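Local atomic coordinates of FG41 Malonate Semialdehyde Decarboxylase (Coryneform bacterium, PDB entry 4LHP), a protein that belongs to the tautomerase superfamily, whose members share the fold of macrophage migration inhibitory factor, and assembles as a trimer. Residues A32-A35 against R36-F39. Numbering follows the deposited sequence.
Sequences AIPA and RDRF
Two turns of different kind overlap at Asp37, which closes a type I beta turn begun at Pro34 and is itself the centre of an inverse gamma turn. Asp37 N donates to Pro34 O at 3.1 Å, closing the beta turn. Proline suits the first position, whose nitrogen takes no part in that bond and whose phi the ring restricts. In the gamma turn Arg38 N reaches Arg36 O only weakly. The beta turn sets the Pro34 and Asp37 side chains side by side, their CB atoms 3.9 Å apart. A chi1 of -169° swings the Asp37 carboxylate away from its own nitrogen, and OD2 comes to lie 3.8 Å from Ile33 CB and 4.0 Å from Ile33 CG2. The branched Ile33 also covers main chain, its CD1 3.6 Å from Asp37 O. Aspartate is short enough to keep its carboxylate close to the turn, with OD1 at the Phe39 ring edge, in plane. A phosphate ion, probably from the crystallisation liquor, lies about 3 Å from this side chain. Arg36, bent at chi3 (63°), forms a salt bridge through NE with Asp54 of the second subunit. The loop leaves helix 13-31 at Ala32 and leads into strand 39-45, where Phe39 bonds to Ile3 of parallel strand 2-8.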
ATOM      1  N   ALA A  32       3.802 -19.136  11.682  1.00 24.66           N
ATOM      2  CA  ALA A  32       4.244 -19.297  13.062  1.00 28.42           C
ATOM      3  C   ALA A  32       4.755 -17.979  13.635  1.00 26.40           C
ATOM      4  O   ALA A  32       5.739 -17.957  14.372  1.00 24.39           O
ATOM      5  CB  ALA A  32       5.323 -20.366  13.157  1.00 25.22           C
ATOM      6  N   ILE A  33       4.089 -16.882  13.289  1.00 25.02           N
ATOM      7  CA  ILE A  33       4.392 -15.590  13.893  1.00 25.54           C
ATOM      8  C   ILE A  33       3.751 -15.531  15.270  1.00 23.19           C
ATOM      9  O   ILE A  33       2.803 -16.270  15.544  1.00 23.17           O
ATOM     10  CB  ILE A  33       3.875 -14.403  13.043  1.00 28.41           C
ATOM     11  CG1 ILE A  33       2.368 -14.529  12.787  1.00 24.22           C
ATOM     12  CG2 ILE A  33       4.647 -14.311  11.732  1.00 25.46           C
ATOM     13  CD1 ILE A  33       1.764 -13.331  12.085  1.00 24.03           C
ATOM     14  N   PRO A  34       4.275 -14.667  16.152  1.00 25.59           N
ATOM     15  CA  PRO A  34       3.636 -14.503  17.461  1.00 20.13           C
ATOM     16  C   PRO A  34       2.130 -14.331  17.314  1.00 22.48           C
ATOM     17  O   PRO A  34       1.669 -13.780  16.314  1.00 22.81           O
ATOM     18  CB  PRO A  34       4.281 -13.228  18.002  1.00 26.39           C
ATOM     19  CG  PRO A  34       5.640 -13.218  17.387  1.00 25.73           C
ATOM     20  CD  PRO A  34       5.492 -13.846  16.023  1.00 20.72           C
ATOM     21  N   ALA A  35       1.374 -14.804  18.299  1.00 22.83           N
ATOM     22  CA  ALA A  35      -0.079 -14.783  18.219  1.00 21.71           C
ATOM     23  C   ALA A  35      -0.595 -13.353  18.190  1.00 20.70           C
ATOM     24  O   ALA A  35      -1.634 -13.075  17.595  1.00 21.46           O
ATOM     25  CB  ALA A  35      -0.681 -15.542  19.389  1.00 32.52           C
ATOM     26  N   ARG A  36       0.140 -12.448  18.828  1.00 19.03           N
ATOM     27  CA  ARG A  36      -0.262 -11.049  18.894  1.00 19.18           C
ATOM     28  C   ARG A  36       0.470 -10.191  17.868  1.00 22.75           C
ATOM     29  O   ARG A  36       0.450  -8.965  17.952  1.00 17.44           O
ATOM     30  CB  ARG A  36      -0.027 -10.499  20.298  1.00 22.91           C
ATOM     31  CG  ARG A  36      -0.836 -11.217  21.362  1.00 28.68           C
ATOM     32  CD  ARG A  36      -0.710 -10.542  22.715  1.00 28.92           C
ATOM     33  NE  ARG A  36      -1.253  -9.187  22.701  1.00 18.40           N
ATOM     34  CZ  ARG A  36      -2.547  -8.894  22.602  1.00 31.98           C
ATOM     35  NH1 ARG A  36      -3.452  -9.861  22.503  1.00 29.25           N
ATOM     36  NH2 ARG A  36      -2.942  -7.629  22.598  1.00 23.38           N
ATOM     37  N   ASP A  37       1.115 -10.834  16.900  1.00 17.88           N
ATOM     38  CA  ASP A  37       1.727 -10.113  15.793  1.00 17.57           C
ATOM     39  C   ASP A  37       0.638  -9.794  14.776  1.00 20.58           C
ATOM     40  O   ASP A  37       0.689 -10.243  13.629  1.00 13.75           O
ATOM     41  CB  ASP A  37       2.839 -10.945  15.150  1.00 20.92           C
ATOM     42  CG  ASP A  37       3.674 -10.145  14.166  1.00 27.01           C
ATOM     43  OD1 ASP A  37       3.431  -8.929  14.035  1.00 22.79           O
ATOM     44  OD2 ASP A  37       4.578 -10.728  13.530  1.00 27.70           O
ATOM     45  N   ARG A  38      -0.353  -9.024  15.217  1.00 20.81           N
ATOM     46  CA  ARG A  38      -1.513  -8.712  14.392  1.00 18.09           C
ATOM     47  C   ARG A  38      -1.533  -7.237  14.027  1.00 16.24           C
ATOM     48  O   ARG A  38      -1.656  -6.368  14.890  1.00 18.88           O
ATOM     49  CB  ARG A  38      -2.810  -9.074  15.116  1.00 18.75           C
ATOM     50  CG  ARG A  38      -4.041  -8.857  14.256  1.00 20.33           C
ATOM     51  CD  ARG A  38      -5.311  -9.370  14.911  1.00 20.97           C
ATOM     52  NE  ARG A  38      -6.398  -9.440  13.939  1.00 21.35           N
ATOM     53  CZ  ARG A  38      -7.600  -9.952  14.180  1.00 22.88           C
ATOM     54  NH1 ARG A  38      -7.896 -10.447  15.374  1.00 24.83           N
ATOM     55  NH2 ARG A  38      -8.511  -9.966  13.219  1.00 27.01           N
ATOM     56  N   PHE A  39      -1.420  -6.963  12.736  1.00 14.46           N
ATOM     57  CA  PHE A  39      -1.401  -5.597  12.247  1.00 18.00           C
ATOM     58  C   PHE A  39      -2.142  -5.535  10.927  1.00 13.86           C
ATOM     59  O   PHE A  39      -1.658  -6.014   9.902  1.00 16.97           O
ATOM     60  CB  PHE A  39       0.038  -5.113  12.124  1.00 11.32           C
ATOM     61  CG  PHE A  39       0.775  -5.148  13.423  1.00 12.83           C
ATOM     62  CD1 PHE A  39       1.584  -6.220  13.755  1.00 15.94           C
ATOM     63  CD2 PHE A  39       0.619  -4.127  14.341  1.00 16.52           C
ATOM     64  CE1 PHE A  39       2.243  -6.256  14.966  1.00 20.80           C
ATOM     65  CE2 PHE A  39       1.272  -4.158  15.550  1.00 16.76           C
ATOM     66  CZ  PHE A  39       2.085  -5.224  15.865  1.00 17.12           C
TER